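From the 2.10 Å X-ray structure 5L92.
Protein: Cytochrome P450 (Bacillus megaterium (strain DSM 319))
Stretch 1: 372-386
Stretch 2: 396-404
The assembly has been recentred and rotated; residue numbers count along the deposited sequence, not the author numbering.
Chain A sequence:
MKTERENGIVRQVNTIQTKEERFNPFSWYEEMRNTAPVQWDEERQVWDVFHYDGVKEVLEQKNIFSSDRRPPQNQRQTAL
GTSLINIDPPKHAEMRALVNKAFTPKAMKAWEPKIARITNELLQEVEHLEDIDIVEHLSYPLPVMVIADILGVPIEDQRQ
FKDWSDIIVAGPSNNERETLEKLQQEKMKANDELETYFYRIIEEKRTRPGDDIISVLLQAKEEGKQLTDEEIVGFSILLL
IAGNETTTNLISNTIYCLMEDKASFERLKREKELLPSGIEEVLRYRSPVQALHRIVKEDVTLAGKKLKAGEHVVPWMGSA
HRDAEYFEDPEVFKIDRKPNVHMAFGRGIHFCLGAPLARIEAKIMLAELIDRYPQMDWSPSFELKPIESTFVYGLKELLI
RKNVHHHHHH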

# COMPACT_ATOMS: atom_id res chain seq x y z
N ARG A 372 -13.36 5.18 -21.59
CA ARG A 372 -12.77 6.03 -22.60
C ARG A 372 -11.86 5.37 -23.59
O ARG A 372 -11.83 5.78 -24.69
N TYR A 373 -11.10 4.39 -23.17
CA TYR A 373 -10.13 3.75 -24.04
C TYR A 373 -10.26 2.22 -24.09
O TYR A 373 -9.39 1.50 -23.70
N PRO A 374 -11.43 1.76 -24.65
CA PRO A 374 -11.59 0.31 -24.69
C PRO A 374 -10.62 -0.49 -25.55
O PRO A 374 -10.53 -1.66 -25.37
N GLN A 375 -9.93 0.15 -26.46
CA GLN A 375 -9.01 -0.51 -27.32
C GLN A 375 -7.57 -0.28 -26.89
O GLN A 375 -6.67 -0.52 -27.64
N MET A 376 -7.37 0.16 -25.67
CA MET A 376 -6.04 0.40 -25.15
C MET A 376 -5.15 -0.85 -25.14
O MET A 376 -5.60 -1.94 -24.99
N ASP A 377 -3.87 -0.63 -25.33
CA ASP A 377 -2.90 -1.70 -25.32
C ASP A 377 -1.52 -1.15 -25.00
O ASP A 377 -1.33 0.03 -24.95
N TRP A 378 -0.58 -2.03 -24.78
CA TRP A 378 0.75 -1.63 -24.50
C TRP A 378 1.24 -0.72 -25.60
O TRP A 378 0.99 -0.95 -26.73
N SER A 379 1.97 0.31 -25.25
CA SER A 379 2.54 1.17 -26.23
C SER A 379 3.81 0.53 -26.74
O SER A 379 4.38 -0.27 -26.08
N PRO A 380 4.25 0.99 -27.96
CA PRO A 380 5.51 0.41 -28.43
C PRO A 380 6.69 0.73 -27.53
O PRO A 380 7.67 0.08 -27.65
N SER A 381 6.55 1.69 -26.65
CA SER A 381 7.61 2.05 -25.74
C SER A 381 7.56 1.38 -24.38
O SER A 381 8.38 1.66 -23.55
N PHE A 382 6.59 0.52 -24.15
CA PHE A 382 6.47 -0.12 -22.88
C PHE A 382 7.66 -0.95 -22.50
O PHE A 382 8.17 -1.68 -23.28
N GLU A 383 8.03 -0.84 -21.25
CA GLU A 383 9.09 -1.61 -20.64
C GLU A 383 8.67 -1.92 -19.23
O GLU A 383 8.16 -1.07 -18.59
N LEU A 384 8.91 -3.13 -18.76
CA LEU A 384 8.60 -3.56 -17.40
C LEU A 384 9.64 -2.98 -16.44
O LEU A 384 10.83 -3.31 -16.53
N LYS A 385 9.21 -2.12 -15.53
CA LYS A 385 10.12 -1.47 -14.58
C LYS A 385 9.56 -1.58 -13.17
O LYS A 385 8.97 -0.62 -12.65
N PRO A 386 9.78 -2.71 -12.49
CA PRO A 386 9.26 -2.88 -11.13
C PRO A 386 9.90 -1.92 -10.15
O PRO A 386 11.10 -1.66 -10.20
N LYS A 396 7.05 1.30 -11.90
CA LYS A 396 7.42 2.70 -11.88
C LYS A 396 6.81 3.49 -13.04
O LYS A 396 6.65 4.72 -12.93
N GLU A 397 6.52 2.82 -14.15
CA GLU A 397 5.86 3.43 -15.30
C GLU A 397 5.03 2.35 -15.98
O GLU A 397 5.23 1.16 -15.76
N LEU A 398 4.05 2.77 -16.78
CA LEU A 398 3.21 1.81 -17.49
C LEU A 398 2.68 2.51 -18.75
O LEU A 398 1.61 3.13 -18.73
N LEU A 399 3.45 2.41 -19.84
CA LEU A 399 3.12 3.15 -21.05
C LEU A 399 2.06 2.41 -21.84
O LEU A 399 2.24 1.25 -22.21
N ILE A 400 0.95 3.11 -22.08
CA ILE A 400 -0.21 2.58 -22.78
C ILE A 400 -0.51 3.44 -24.01
O ILE A 400 -0.39 4.67 -23.96
N ARG A 401 -0.95 2.80 -25.07
CA ARG A 401 -1.39 3.43 -26.28
C ARG A 401 -2.92 3.37 -26.25
O ARG A 401 -3.49 2.33 -26.08
N LYS A 402 -3.57 4.51 -26.39
CA LYS A 402 -5.02 4.61 -26.33
C LYS A 402 -5.80 3.95 -27.44
O LYS A 402 -6.81 3.41 -27.21
N ASN A 403 -5.29 4.02 -28.64
CA ASN A 403 -5.93 3.44 -29.80
C ASN A 403 -7.32 3.95 -30.13
O ASN A 403 -8.18 3.20 -30.52
N VAL A 404 -7.52 5.24 -29.99
CA VAL A 404 -8.78 5.81 -30.35
C VAL A 404 -8.76 6.00 -31.86
O VAL A 404 -9.57 5.44 -32.57

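Where two antiparallel segments pair over only a few residues, side chains and ordered waters carry the association beyond the reach of the strand hydrogen bonds. The C-terminal part of this cytochrome P450 is a compact example, burying 1011 Å² between the two stretches, both sides summed.

Lys396 opens the contact through its backbone, its N donating to Lys385 O at 2.8 Å. Its CA-to-CB bond points toward stretch 1, but the end of the side chain leads away, with chi1 m and chi2 t; on the way, CD passes 3.6 Å from Pro386 O. Glu397, with chi1 p and chi2 t, starts sideways and then comes nearer. Its OE1 forms a salt bridge with Lys385 NZ at 3.3 Å, reached because the lysine points toward stretch 2 and, after an m chi1, runs extended through three t angles. The backbone opens here, and water fills the gaps. Water 3 donates to Glu397 O and Glu383 O and accepts from Lys385 N, each at 2.8 Å from its oxygen. Water 4 donates to Glu397 OE2 at 2.8 Å and accepts from Leu399 N at 3.1 Å and Glu383 N at 3.2 Å, so that one carboxylate engages both a lysine and a water that ties the two backbones together.

From Leu398 to Arg401 the side chains alternate. Leu398 (chi1 t, chi2 p) leaves its backbone pointing away, yet its end returns: CD1 lies 3.4 Å from Phe382 CE2 and 4.2 Å from Trp378 CZ3, near the edge of both rings. Leu399 (m, t) points toward stretch 1, where its CD1 sits 3.7 Å from Ser381 CB. Its carbonyl O accepts from Ser379 N at 3.2 Å. Ser379 OG is occupied locally, accepting from Ser381 N at 2.9 Å within the turn.

Ile400 (m, m) points away overall, but its CG2 packs 3.8 Å from Met376 CB. Arg401 then pairs with Asp377 through two backbone hydrogen bonds, Arg401 N to Asp377 O at 2.8 Å and Asp377 N to Arg401 O at 3.1 Å, which place both side chains on the same face of the sheet. The arginine (t, t, m) lays one face of its guanidinium against Pro380, whose CD is 3.5 Å from CZ; NE and NH2 find their hydrogen bonds elsewhere in the structure.

Beyond the strand, Lys402 (m, t, t, t) stretches across one face of the Tyr373 ring, CG standing 4.0 Å from the ring centroid in a CH-pi contact. The tyrosine, chi1 m, points toward stretch 2. Water 1 joins the two tips, 2.7 Å from Tyr373 OH and accepting from Lys402 NZ at 3.2 Å, while water 2 donates to Lys402 O at 2.8 Å and accepts from Gln375 N at 2.9 Å. Asn403 (chi1 m) points toward stretch 1 and donates from ND2 to Gln375 O at 3.0 Å. Val404 finishes the contact, its CG1 3.9 Å from Tyr373 CD1 at the ring edge.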

# COMPACT_ATOMS: atom_id res chain seq x y z
CB ARG A 372 -11.95 7.13 -21.95
CG ARG A 372 -12.72 8.01 -21.01
CD ARG A 372 -12.33 9.44 -21.14
NE ARG A 372 -12.90 10.26 -20.10
CZ ARG A 372 -12.50 11.49 -19.85
NH1 ARG A 372 -11.56 12.02 -20.57
NH2 ARG A 372 -13.07 12.18 -18.91
CB TYR A 373 -8.72 4.18 -23.63
CG TYR A 373 -8.59 5.66 -23.37
CD1 TYR A 373 -8.85 6.56 -24.36
CD2 TYR A 373 -8.22 6.15 -22.14
CE1 TYR A 373 -8.75 7.89 -24.14
CE2 TYR A 373 -8.11 7.49 -21.91
CZ TYR A 373 -8.40 8.35 -22.92
OH TYR A 373 -8.31 9.67 -22.74
CB PRO A 374 -13.00 0.11 -25.20
CG PRO A 374 -13.31 1.28 -25.98
CD PRO A 374 -12.69 2.38 -25.27
CB GLN A 375 -9.23 -0.08 -28.75
CG GLN A 375 -10.61 -0.36 -29.28
CD GLN A 375 -11.09 -1.75 -28.97
OE1 GLN A 375 -10.45 -2.73 -29.32
NE2 GLN A 375 -12.21 -1.84 -28.30
CB MET A 376 -6.10 1.05 -23.76
CG MET A 376 -6.17 0.12 -22.57
SD MET A 376 -6.16 0.92 -20.96
CE MET A 376 -7.84 0.86 -20.58
CB ASP A 377 -2.92 -2.46 -26.64
CG ASP A 377 -2.46 -3.92 -26.51
OD1 ASP A 377 -2.12 -4.39 -25.45
OD2 ASP A 377 -2.45 -4.60 -27.50
CB TRP A 378 1.71 -2.82 -24.44
CG TRP A 378 1.24 -4.05 -23.83
CD1 TRP A 378 0.82 -5.12 -24.47
CD2 TRP A 378 1.20 -4.37 -22.45
NE1 TRP A 378 0.49 -6.09 -23.61
CE2 TRP A 378 0.72 -5.65 -22.35
CE3 TRP A 378 1.52 -3.69 -21.30
CZ2 TRP A 378 0.55 -6.26 -21.15
CZ3 TRP A 378 1.34 -4.29 -20.14
CH2 TRP A 378 0.87 -5.56 -20.05
CB SER A 379 2.78 2.54 -25.64
OG SER A 379 4.10 2.97 -25.68
CB PRO A 380 5.72 1.02 -29.80
CG PRO A 380 4.40 1.45 -30.25
CD PRO A 380 3.75 1.94 -29.05
CB SER A 381 7.65 3.55 -25.54
OG SER A 381 8.27 4.18 -26.60
CB PHE A 382 5.21 -0.98 -22.81
CG PHE A 382 5.13 -1.81 -21.57
CD1 PHE A 382 5.79 -2.99 -21.52
CD2 PHE A 382 4.46 -1.40 -20.47
CE1 PHE A 382 5.78 -3.76 -20.42
CE2 PHE A 382 4.45 -2.16 -19.34
CZ PHE A 382 5.11 -3.35 -19.32
CB GLU A 383 10.40 -0.86 -20.60
CG GLU A 383 11.31 -0.97 -21.79
CD GLU A 383 12.35 0.13 -21.82
OE1 GLU A 383 13.09 0.29 -20.85
OE2 GLU A 383 12.41 0.89 -22.80
CB LEU A 384 8.56 -5.09 -17.34
CG LEU A 384 8.12 -5.68 -16.01
CD1 LEU A 384 6.63 -5.52 -15.83
CD2 LEU A 384 8.54 -7.14 -15.88
CB LYS A 385 10.38 -0.01 -14.96
CG LYS A 385 10.86 0.16 -16.38
CD LYS A 385 11.33 1.57 -16.60
CE LYS A 385 11.65 1.84 -18.03
NZ LYS A 385 11.70 3.31 -18.27
CB PRO A 386 9.62 -4.33 -10.79
CG PRO A 386 10.12 -4.94 -12.06
CD PRO A 386 10.63 -3.84 -12.90
CB LYS A 396 8.94 2.82 -11.94
CG LYS A 396 9.65 2.05 -10.77
CD LYS A 396 11.14 1.86 -11.01
CE LYS A 396 11.84 3.18 -11.27
NZ LYS A 396 11.47 4.23 -10.28
CB GLU A 397 6.88 4.07 -16.26
CG GLU A 397 7.88 3.13 -16.93
CD GLU A 397 8.39 3.66 -18.31
OE1 GLU A 397 8.83 4.84 -18.38
OE2 GLU A 397 8.30 2.91 -19.33
CB LEU A 398 2.11 1.30 -16.58
CG LEU A 398 1.08 0.30 -17.14
CD1 LEU A 398 1.71 -0.84 -17.82
CD2 LEU A 398 0.23 -0.24 -16.04
CB LEU A 399 4.36 3.39 -21.91
CG LEU A 399 5.46 4.14 -21.17
CD1 LEU A 399 6.66 4.42 -22.08
CD2 LEU A 399 4.93 5.41 -20.54
CB ILE A 400 -1.42 2.52 -21.82
CG1 ILE A 400 -1.19 1.50 -20.71
CG2 ILE A 400 -2.69 2.29 -22.56
CD1 ILE A 400 -1.09 0.09 -21.12
CB ARG A 401 -0.82 2.73 -27.50
CG ARG A 401 -1.46 3.10 -28.81
CD ARG A 401 -0.57 2.94 -30.01
NE ARG A 401 0.52 3.86 -29.96
CZ ARG A 401 1.45 3.94 -30.86
NH1 ARG A 401 1.43 3.18 -31.90
NH2 ARG A 401 2.39 4.80 -30.72
CB LYS A 402 -5.45 6.04 -26.30
CG LYS A 402 -5.06 6.80 -25.09
CD LYS A 402 -5.13 8.25 -25.39
CE LYS A 402 -5.03 9.10 -24.17
NZ LYS A 402 -5.02 10.51 -24.55
CB ASN A 403 -5.96 1.93 -29.68
CG ASN A 403 -4.61 1.33 -29.87
OD1 ASN A 403 -3.93 1.58 -30.83
ND2 ASN A 403 -4.21 0.57 -28.91
CB VAL A 404 -8.99 7.15 -29.72
CG1 VAL A 404 -9.13 7.04 -28.26
CG2 VAL A 404 -7.88 8.06 -30.10
O HOH W 1 -6.48 11.45 -21.91
O HOH W 2 -9.59 3.03 -27.00
O HOH W 3 6.60 -1.23 -16.22
O HOH W 4 6.17 1.06 -19.49